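Local coordinates for protein metal transporter CNNM3 (Homo sapiens, PDB 6DFD) that probably moves magnesium ions out of cells across the membrane, its cyclic nucleotide-binding homology domain mediating the dimerization and being required for efflux, at residues Y102-P107 / D180-A185; I112-G117 / T136-S141. The protein carries 6 engineered substitutions. One frame throughout, in Å; residues are numbered along the deposited sequence.

Contact 1 of 2, residues Y102-P107 / D180-A185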
loop_
_atom_site.group_PDB
_atom_site.type_symbol
_atom_site.label_atom_id
_atom_site.label_comp_id
_atom_site.label_asym_id
_atom_site.label_seq_id
_atom_site.Cartn_x
_atom_site.Cartn_y
_atom_site.Cartn_z
ATOM N N TYR A 102 4.554 11.709 -1.025
ATOM C CA TYR A 102 5.172 11.545 0.278
ATOM C C TYR A 102 6.569 10.981 0.086
ATOM O O TYR A 102 6.822 10.223 -0.853
ATOM C CB TYR A 102 4.364 10.610 1.177
ATOM C CG TYR A 102 2.989 11.141 1.474
ATOM C CD1 TYR A 102 2.767 11.960 2.570
ATOM C CD2 TYR A 102 1.916 10.837 0.649
ATOM C CE1 TYR A 102 1.506 12.455 2.846
ATOM C CE2 TYR A 102 0.650 11.328 0.916
ATOM C CZ TYR A 102 0.457 12.139 2.020
ATOM O OH TYR A 102 -0.792 12.643 2.301
ATOM N N GLN A 103 7.471 11.355 0.987
ATOM C CA GLN A 103 8.830 10.838 0.953
ATOM C C GLN A 103 9.246 10.463 2.363
ATOM O O GLN A 103 9.090 11.266 3.290
ATOM C CB GLN A 103 9.788 11.866 0.355
ATOM C CG GLN A 103 9.423 12.235 -1.070
ATOM C CD GLN A 103 10.232 13.390 -1.594
ATOM O OE1 GLN A 103 9.711 14.487 -1.797
ATOM N NE2 GLN A 103 11.517 13.152 -1.814
ATOM N N ARG A 104 9.744 9.235 2.519
ATOM C CA ARG A 104 10.225 8.748 3.805
ATOM C C ARG A 104 10.979 9.839 4.544
ATOM O O ARG A 104 11.818 10.535 3.967
ATOM C CB ARG A 104 11.149 7.545 3.617
ATOM C CG ARG A 104 10.471 6.218 3.387
ATOM C CD ARG A 104 11.485 5.098 3.589
ATOM N NE ARG A 104 11.325 4.456 4.890
ATOM C CZ ARG A 104 10.616 3.351 5.107
ATOM N NH1 ARG A 104 9.991 2.733 4.107
ATOM N NH2 ARG A 104 10.533 2.861 6.336
ATOM N N SER A 105 10.663 9.985 5.826
ATOM C CA SER A 105 11.382 10.832 6.768
ATOM C C SER A 105 11.286 12.315 6.432
ATOM O O SER A 105 11.867 13.134 7.153
ATOM C CB SER A 105 12.866 10.449 6.875
ATOM O OG SER A 105 13.026 9.074 7.191
ATOM N N GLN A 106 10.575 12.695 5.370
ATOM C CA GLN A 106 10.415 14.102 5.028
ATOM C C GLN A 106 9.163 14.651 5.703
ATOM O O GLN A 106 8.072 14.098 5.495
ATOM C CB GLN A 106 10.316 14.290 3.526
ATOM C CG GLN A 106 9.827 15.676 3.122
ATOM C CD GLN A 106 10.242 16.061 1.715
ATOM O OE1 GLN A 106 9.398 16.326 0.857
ATOM N NE2 GLN A 106 11.550 16.102 1.471
ATOM N N PRO A 107 9.265 15.712 6.507
ATOM C CA PRO A 107 8.075 16.250 7.173
ATOM C C PRO A 107 6.953 16.523 6.182
ATOM O O PRO A 107 7.179 17.037 5.084
ATOM C CB PRO A 107 8.584 17.545 7.814
ATOM C CG PRO A 107 10.041 17.334 7.993
ATOM C CD PRO A 107 10.480 16.475 6.851
ATOM N N ASP A 180 6.687 7.006 7.209
ATOM C CA ASP A 180 7.572 5.877 6.928
ATOM C C ASP A 180 7.222 5.237 5.593
ATOM O O ASP A 180 7.258 4.013 5.437
ATOM C CB ASP A 180 7.516 4.847 8.053
ATOM C CG ASP A 180 6.171 4.167 8.154
ATOM O OD1 ASP A 180 5.216 4.637 7.500
ATOM O OD2 ASP A 180 6.072 3.156 8.880
ATOM N N TYR A 181 6.852 6.061 4.619
ATOM C CA TYR A 181 6.539 5.572 3.289
ATOM C C TYR A 181 6.855 6.652 2.272
ATOM O O TYR A 181 6.891 7.845 2.583
ATOM C CB TYR A 181 5.072 5.145 3.156
ATOM C CG TYR A 181 4.059 6.088 3.778
ATOM C CD1 TYR A 181 3.620 5.901 5.084
ATOM C CD2 TYR A 181 3.521 7.144 3.053
ATOM C CE1 TYR A 181 2.683 6.751 5.657
ATOM C CE2 TYR A 181 2.583 8.000 3.617
ATOM C CZ TYR A 181 2.169 7.797 4.919
ATOM O OH TYR A 181 1.235 8.639 5.485
ATOM N N THR A 182 7.098 6.204 1.049
ATOM C CA THR A 182 7.206 7.073 -0.106
ATOM C C THR A 182 6.088 6.698 -1.060
ATOM O O THR A 182 5.789 5.510 -1.239
ATOM C CB THR A 182 8.582 6.927 -0.786
ATOM O OG1 THR A 182 9.613 7.123 0.188
ATOM C CG2 THR A 182 8.756 7.937 -1.905
ATOM N N VAL A 183 5.463 7.711 -1.657
ATOM C CA VAL A 183 4.348 7.510 -2.576
ATOM C C VAL A 183 4.640 8.296 -3.841
ATOM O O VAL A 183 4.813 9.520 -3.789
ATOM C CB VAL A 183 3.005 7.948 -1.966
ATOM C CG1 VAL A 183 1.880 7.765 -2.975
ATOM C CG2 VAL A 183 2.721 7.161 -0.699
ATOM N N ARG A 184 4.677 7.603 -4.977
ATOM C CA ARG A 184 5.053 8.217 -6.239
ATOM C C ARG A 184 3.987 7.953 -7.288
ATOM O O ARG A 184 3.557 6.811 -7.466
ATOM C CB ARG A 184 6.407 7.678 -6.733
ATOM C CG ARG A 184 6.872 8.289 -8.047
ATOM C CD ARG A 184 8.240 7.752 -8.465
ATOM N NE ARG A 184 8.266 6.294 -8.523
ATOM C CZ ARG A 184 8.017 5.568 -9.607
ATOM N NH1 ARG A 184 7.716 6.147 -10.765
ATOM N NH2 ARG A 184 8.064 4.249 -9.524
ATOM N N ALA A 185 3.616 8.996 -8.022
ATOM C CA ALA A 185 2.682 8.838 -9.127
ATOM C C ALA A 185 3.257 7.919 -10.194
ATOM O O ALA A 185 4.438 8.017 -10.546
ATOM C CB ALA A 185 2.369 10.191 -9.751
#
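Tyr102 and Val183 face each other as an antiparallel hydrogen-bonded pair, with Val183 N giving its hydrogen to Tyr102 O at 3.0 Å. Beyond this pair the chain of 102-107 leaves the strand and makes a type II turn from Gln103 to Gln106. Within the turn, Arg104 N bonds to Thr182 OG1 at 3.1 Å, nearly straight at 170°. A side-chain hydroxyl thus takes over from the strand backbone where the edge strand ends. This is the rim of one sheet of the beta-barrel of the cyclic nucleotide-binding homology domain. Thr182 CG2 also lies 3.2 Å from Tyr102 O. On the face that carries Tyr102 and Val183, Tyr181 meets Tyr102 edge to face, the planes at 64°, with Tyr181 CE2 over the Tyr102 ring, 3.8 Å from CG. Val183 CG2 touches CD2 of the same ring at 4.0 Å. The Tyr102 hydroxyl bonds to Tyr110 O. The Arg104 chain bends at chi3, and Asp180 O lies over one face of its guanidinium, toward the rim. Its charge is met by Glu122, and NH2 bonds to Gly124 O. Asp180 OD2 accepts from Lys125 N of the second subunit.

Contact 2 of 2, residues I112-G117 / T136-S141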
loop_
_atom_site.group_PDB
_atom_site.type_symbol
_atom_site.label_atom_id
_atom_site.label_comp_id
_atom_site.label_asym_id
_atom_site.label_seq_id
_atom_site.Cartn_x
_atom_site.Cartn_y
_atom_site.Cartn_z
ATOM N N ILE A 112 -3.949 12.889 1.712
ATOM C CA ILE A 112 -4.299 12.746 0.305
ATOM C C ILE A 112 -5.183 11.527 0.110
ATOM O O ILE A 112 -4.923 10.454 0.666
ATOM C CB ILE A 112 -3.043 12.647 -0.587
ATOM C CG1 ILE A 112 -2.366 14.015 -0.661
ATOM C CG2 ILE A 112 -3.413 12.157 -1.982
ATOM C CD1 ILE A 112 -1.011 13.993 -1.293
ATOM N N LEU A 113 -6.232 11.696 -0.692
ATOM C CA LEU A 113 -7.025 10.588 -1.202
ATOM C C LEU A 113 -6.953 10.656 -2.716
ATOM O O LEU A 113 -7.105 11.736 -3.298
ATOM C CB LEU A 113 -8.482 10.649 -0.730
ATOM C CG LEU A 113 -9.369 9.547 -1.328
ATOM C CD1 LEU A 113 -10.348 9.046 -0.341
ATOM C CD2 LEU A 113 -10.125 10.046 -2.542
ATOM N N ILE A 114 -6.705 9.517 -3.351
ATOM C CA ILE A 114 -6.571 9.461 -4.802
ATOM C C ILE A 114 -7.960 9.306 -5.405
ATOM O O ILE A 114 -8.626 8.288 -5.196
ATOM C CB ILE A 114 -5.652 8.306 -5.235
ATOM C CG1 ILE A 114 -4.248 8.502 -4.663
ATOM C CG2 ILE A 114 -5.581 8.204 -6.786
ATOM C CD1 ILE A 114 -3.319 7.324 -4.930
ATOM N N LEU A 115 -8.399 10.307 -6.169
ATOM C CA LEU A 115 -9.675 10.160 -6.862
ATOM C C LEU A 115 -9.506 9.327 -8.118
ATOM O O LEU A 115 -10.379 8.517 -8.463
ATOM C CB LEU A 115 -10.240 11.528 -7.230
ATOM C CG LEU A 115 -11.353 12.202 -6.423
ATOM C CD1 LEU A 115 -11.559 11.621 -5.050
ATOM C CD2 LEU A 115 -11.083 13.680 -6.370
ATOM N N GLN A 116 -8.388 9.521 -8.812
ATOM C CA GLN A 116 -8.133 8.794 -10.043
ATOM C C GLN A 116 -6.628 8.693 -10.226
ATOM O O GLN A 116 -5.911 9.666 -9.992
ATOM C CB GLN A 116 -8.773 9.507 -11.244
ATOM C CG GLN A 116 -8.634 8.765 -12.559
ATOM C CD GLN A 116 -9.220 9.538 -13.728
ATOM O OE1 GLN A 116 -10.127 10.353 -13.560
ATOM N NE2 GLN A 116 -8.698 9.284 -14.922
ATOM N N GLY A 117 -6.149 7.520 -10.611
ATOM C CA GLY A 117 -4.752 7.346 -10.952
ATOM C C GLY A 117 -4.098 6.262 -10.120
ATOM O O GLY A 117 -4.734 5.584 -9.315
ATOM N N THR A 136 -7.487 4.940 -2.521
ATOM C CA THR A 136 -6.513 4.766 -1.460
ATOM C C THR A 136 -6.149 6.138 -0.907
ATOM O O THR A 136 -6.305 7.158 -1.582
ATOM C CB THR A 136 -5.275 4.019 -1.960
ATOM O OG1 THR A 136 -4.655 4.750 -3.022
ATOM C CG2 THR A 136 -5.671 2.625 -2.450
ATOM N N TYR A 137 -5.725 6.176 0.356
ATOM C CA TYR A 137 -5.456 7.455 1.001
ATOM C C TYR A 137 -4.267 7.335 1.942
ATOM O O TYR A 137 -3.877 6.241 2.350
ATOM C CB TYR A 137 -6.683 7.965 1.758
ATOM C CG TYR A 137 -7.184 6.989 2.786
ATOM C CD1 TYR A 137 -6.643 6.957 4.059
ATOM C CD2 TYR A 137 -8.193 6.087 2.475
ATOM C CE1 TYR A 137 -7.110 6.059 5.011
ATOM C CE2 TYR A 137 -8.661 5.188 3.417
ATOM C CZ TYR A 137 -8.114 5.181 4.679
ATOM O OH TYR A 137 -8.573 4.289 5.618
ATOM N N TYR A 138 -3.703 8.495 2.279
ATOM C CA TYR A 138 -2.397 8.605 2.917
ATOM C C TYR A 138 -2.398 9.834 3.806
ATOM O O TYR A 138 -3.177 10.766 3.604
ATOM C CB TYR A 138 -1.261 8.728 1.882
ATOM C CG TYR A 138 -1.399 7.695 0.800
ATOM C CD1 TYR A 138 -0.810 6.446 0.931
ATOM C CD2 TYR A 138 -2.193 7.934 -0.310
ATOM C CE1 TYR A 138 -0.986 5.470 -0.033
ATOM C CE2 TYR A 138 -2.380 6.966 -1.275
ATOM C CZ TYR A 138 -1.772 5.733 -1.128
ATOM O OH TYR A 138 -1.956 4.749 -2.081
ATOM N N GLY A 139 -1.499 9.827 4.783
ATOM C CA GLY A 139 -1.215 11.022 5.553
ATOM C C GLY A 139 -2.227 11.352 6.623
ATOM O O GLY A 139 -2.303 12.508 7.041
ATOM N N VAL A 140 -3.013 10.374 7.082
ATOM C CA VAL A 140 -3.968 10.631 8.163
ATOM C C VAL A 140 -3.251 11.181 9.387
ATOM O O VAL A 140 -3.758 12.079 10.072
ATOM C CB VAL A 140 -4.753 9.347 8.497
ATOM C CG1 VAL A 140 -5.528 9.494 9.803
ATOM C CG2 VAL A 140 -5.706 9.009 7.361
ATOM N N SER A 141 -2.063 10.650 9.688
ATOM C CA SER A 141 -1.335 11.113 10.867
ATOM C C SER A 141 -0.927 12.575 10.742
ATOM O O SER A 141 -0.742 13.256 11.758
ATOM C CB SER A 141 -0.104 10.240 11.099
ATOM O OG SER A 141 -0.470 9.005 11.689
#
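An antiparallel strand pair at one edge of a barrel sheet joins Ile112-Ile114 to Thr136-Tyr138. Ile112 and Tyr138 form a hydrogen-bonded pair. Ile112 N reaches Tyr138 O at 2.9 Å, and Tyr138 N reaches Ile112 O at 2.8 Å. Ile114 N continues the ladder to Thr136 O at 3.0 Å. Between them Leu113 and Tyr137 are a non-hydrogen-bonded pair, their CB atoms 4.1 Å apart. Leu113 packs on Phe56 and Leu57 of helix 47-60, so this side of the sheet carries the helix. The other face, with Ile112 and Tyr138, turns into the barrel of the cyclic nucleotide-binding homology domain. There Ile114 CD1 meets the edge of the Tyr138 ring, 3.8 Å from CE2, and comes within 3.5 Å of Thr136 OG1. The Thr136 hydroxyl sits between its backbone N and carbonyl carbon (chi1 60°), where it accepts from Tyr138 OH at 2.9 Å. Gly133 O is a further partner of Thr136 OG1, and Asn132 ND2 of the Tyr138 hydroxyl. An alanine at Tyr138 would probably open a gap beside Ile114 CD1 and leave Thr136 OG1 without its tyrosine donor. Past Ile114 the chain turns a corner, and Leu115 and Gln116 make a classic beta bulge opposite Gln190.

Overall arrangement
Contact 2 is nested inside the chain loop closed by contact 1. Their centres lie about 13 Å apart, on two different four-stranded antiparallel sheets of the same barrel. Two tyrosine hydroxyls of contact 1 reach contact 2. Tyr181 OH lies 3.1 Å from Gly139 N, a probable but weak hydrogen bond. Tyr102 OH packs 3.3 Å from Tyr138 O, and the Tyr102 and Val183 side chains touch Tyr138. Both contacts also reach the second subunit. Tyr181 OH bonds to Glu126 OE1 and Ser141 N to Glu126 OE2 of that subunit, so one carboxylate there bridges the two contacts. This fits the role of the domain in dimerization.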